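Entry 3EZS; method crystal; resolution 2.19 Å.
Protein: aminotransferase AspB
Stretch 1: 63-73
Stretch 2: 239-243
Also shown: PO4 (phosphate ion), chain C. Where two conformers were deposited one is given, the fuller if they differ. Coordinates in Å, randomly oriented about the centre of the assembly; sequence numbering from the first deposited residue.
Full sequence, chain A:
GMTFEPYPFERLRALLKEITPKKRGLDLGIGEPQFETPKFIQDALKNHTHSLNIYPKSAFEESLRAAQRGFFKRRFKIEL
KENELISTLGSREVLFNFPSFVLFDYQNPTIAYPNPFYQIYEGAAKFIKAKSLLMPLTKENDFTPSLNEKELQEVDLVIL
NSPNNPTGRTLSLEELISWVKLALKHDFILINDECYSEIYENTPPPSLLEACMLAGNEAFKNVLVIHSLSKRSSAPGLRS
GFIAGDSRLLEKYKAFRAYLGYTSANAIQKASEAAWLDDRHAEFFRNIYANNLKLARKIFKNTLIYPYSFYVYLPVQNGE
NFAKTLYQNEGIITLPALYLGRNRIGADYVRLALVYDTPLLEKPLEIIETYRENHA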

# COMPACT_ATOMS: atom_id res chain seq x y z
N SER A 63 -17.61 -0.70 9.18
CA SER A 63 -17.70 0.16 10.34
C SER A 63 -16.76 1.36 10.21
O SER A 63 -17.11 2.44 10.61
CB SER A 63 -17.43 -0.64 11.62
OG SER A 63 -16.16 -1.26 11.59
N LEU A 64 -15.59 1.16 9.64
CA LEU A 64 -14.65 2.27 9.41
C LEU A 64 -15.19 3.25 8.35
O LEU A 64 -15.15 4.45 8.56
CB LEU A 64 -13.27 1.74 9.01
CG LEU A 64 -12.20 2.78 8.65
CD1 LEU A 64 -11.93 3.76 9.81
CD2 LEU A 64 -10.94 2.06 8.18
N ARG A 65 -15.71 2.73 7.24
CA ARG A 65 -16.28 3.58 6.18
C ARG A 65 -17.41 4.46 6.73
O ARG A 65 -17.46 5.67 6.45
CB ARG A 65 -16.75 2.74 4.99
CG ARG A 65 -15.59 2.18 4.16
CD ARG A 65 -15.98 1.02 3.25
NE ARG A 65 -16.80 1.39 2.09
CZ ARG A 65 -18.13 1.36 2.04
NH1 ARG A 65 -18.86 1.00 3.09
NH2 ARG A 65 -18.75 1.71 0.92
N ALA A 66 -18.29 3.84 7.52
CA ALA A 66 -19.40 4.57 8.17
C ALA A 66 -18.87 5.65 9.13
O ALA A 66 -19.40 6.75 9.14
CB ALA A 66 -20.32 3.59 8.91
N ALA A 67 -17.84 5.35 9.92
CA ALA A 67 -17.24 6.35 10.81
C ALA A 67 -16.66 7.50 10.00
O ALA A 67 -16.74 8.67 10.41
CB ALA A 67 -16.16 5.74 11.70
N GLN A 68 -16.06 7.19 8.85
CA GLN A 68 -15.48 8.24 8.01
C GLN A 68 -16.58 9.11 7.38
O GLN A 68 -16.43 10.34 7.27
CB GLN A 68 -14.57 7.62 6.95
CG GLN A 68 -13.27 7.02 7.56
CD GLN A 68 -12.37 6.38 6.52
OE1 GLN A 68 -12.85 5.74 5.58
NE2 GLN A 68 -11.05 6.51 6.71
N ARG A 69 -17.68 8.47 6.96
CA ARG A 69 -18.81 9.22 6.43
C ARG A 69 -19.42 10.11 7.52
O ARG A 69 -19.77 11.26 7.26
CB ARG A 69 -19.87 8.29 5.84
CG ARG A 69 -19.39 7.51 4.63
CD ARG A 69 -20.54 6.95 3.79
NE ARG A 69 -21.38 6.01 4.53
CZ ARG A 69 -21.09 4.73 4.73
NH1 ARG A 69 -19.98 4.19 4.25
NH2 ARG A 69 -21.93 3.98 5.43
N GLY A 70 -19.54 9.58 8.74
CA GLY A 70 -20.08 10.36 9.86
C GLY A 70 -19.26 11.62 10.11
O GLY A 70 -19.81 12.70 10.31
N PHE A 71 -17.94 11.45 10.06
CA PHE A 71 -17.01 12.58 10.15
C PHE A 71 -17.31 13.65 9.10
O PHE A 71 -17.40 14.85 9.42
CB PHE A 71 -15.54 12.13 10.02
CG PHE A 71 -14.60 13.26 9.75
CD1 PHE A 71 -14.29 14.17 10.75
CD2 PHE A 71 -14.07 13.47 8.49
CE1 PHE A 71 -13.49 15.23 10.50
CE2 PHE A 71 -13.27 14.53 8.23
CZ PHE A 71 -12.95 15.40 9.25
N PHE A 72 -17.47 13.23 7.84
CA PHE A 72 -17.72 14.17 6.74
C PHE A 72 -19.04 14.93 6.95
O PHE A 72 -19.11 16.13 6.66
CB PHE A 72 -17.68 13.47 5.39
CG PHE A 72 -17.28 14.37 4.26
CD1 PHE A 72 -15.95 14.54 3.95
CD2 PHE A 72 -18.22 15.08 3.56
CE1 PHE A 72 -15.57 15.38 2.94
CE2 PHE A 72 -17.84 15.92 2.55
CZ PHE A 72 -16.52 16.07 2.24
N LYS A 73 -20.05 14.24 7.47
CA LYS A 73 -21.33 14.85 7.78
C LYS A 73 -21.21 15.90 8.88
O LYS A 73 -21.63 17.02 8.69
CB LYS A 73 -22.36 13.78 8.19
CG LYS A 73 -23.77 14.32 8.45
CD LYS A 73 -24.77 13.20 8.81
N ARG A 239 -2.21 5.03 9.41
CA ARG A 239 -2.29 5.00 7.96
C ARG A 239 -3.76 4.93 7.54
O ARG A 239 -4.19 3.98 6.90
CB ARG A 239 -1.51 3.82 7.35
CG ARG A 239 -0.11 3.58 7.86
CD ARG A 239 0.85 4.77 7.74
NE ARG A 239 0.81 5.43 6.44
CZ ARG A 239 0.44 6.69 6.19
NH1 ARG A 239 0.06 7.54 7.14
NH2 ARG A 239 0.46 7.10 4.93
N SER A 240 -4.52 5.94 7.94
CA SER A 240 -5.94 6.02 7.62
C SER A 240 -6.30 7.32 6.92
O SER A 240 -5.98 8.42 7.38
CB SER A 240 -6.81 5.86 8.87
OG SER A 240 -8.18 5.86 8.49
N GLY A 241 -6.99 7.17 5.81
CA GLY A 241 -7.46 8.28 5.01
C GLY A 241 -8.64 7.80 4.20
O GLY A 241 -9.12 6.67 4.39
N PHE A 242 -9.13 8.68 3.34
CA PHE A 242 -10.21 8.36 2.44
C PHE A 242 -10.22 9.29 1.24
O PHE A 242 -9.51 10.30 1.19
CB PHE A 242 -11.59 8.32 3.15
CG PHE A 242 -12.08 9.65 3.71
CD1 PHE A 242 -12.76 10.56 2.90
CD2 PHE A 242 -11.94 9.95 5.06
CE1 PHE A 242 -13.24 11.77 3.41
CE2 PHE A 242 -12.42 11.14 5.58
CZ PHE A 242 -13.07 12.05 4.75
N ILE A 243 -10.99 8.88 0.25
CA ILE A 243 -11.25 9.64 -0.96
C ILE A 243 -12.77 9.61 -1.14
O ILE A 243 -13.39 8.55 -1.07
CB ILE A 243 -10.50 9.12 -2.19
CG1 ILE A 243 -10.80 10.00 -3.40
CG2 ILE A 243 -10.83 7.66 -2.47
CD1 ILE A 243 -9.86 9.78 -4.55
P PO4 C . -0.63 10.80 5.04
O1 PO4 C . -2.13 10.72 5.07
O2 PO4 C . -0.07 9.77 4.12
O3 PO4 C . -0.09 10.54 6.40
O4 PO4 C . -0.24 12.14 4.49

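How do the two backbones meet? Stretch 1 is helical throughout, with each amide from Ala67 to Lys73 bonded to the carbonyl four residues earlier, while residues 241-243 form a strand that runs across it at 74°. The axes come no closer than 10.0 Å, so side chains must fill the gap. Even at Gln68 and Phe242, the CA atoms are 7.7 Å apart.

What ties helix to strand by a polar link? The CA-to-CB bond of Gln68 points toward the strand, and Gln68 NE2 donates a hydrogen bond to Gly241 O at 3.0 Å. The N-H...O angle of 139° makes the bond noticeably bent. The amides of Ala67 to Lys73 are bonded to helix carbonyls. The donor is the side-chain amide of Gln68; Gln68 OE1 is hydrogen-bonded elsewhere in the structure.

Where does the apolar packing lie? The CA-to-CB bond of Phe242 points toward the helix, and its ring meets two aromatic rings about one turn beyond Gln68. Phe242 CZ lies 3.9 Å from Phe72 CD1, an edge-to-edge approach, and Phe242 CE2 lies 4.1 Å from Phe71 CD2.

Does Arg239 join this contact? Arg239 stays out of the helix's reach and instead binds the phosphate ion through two hydrogen bonds, Arg239 NH2 to PO4 O2 at 2.8 Å and Arg239 NH1 to PO4 O3 at 3.1 Å.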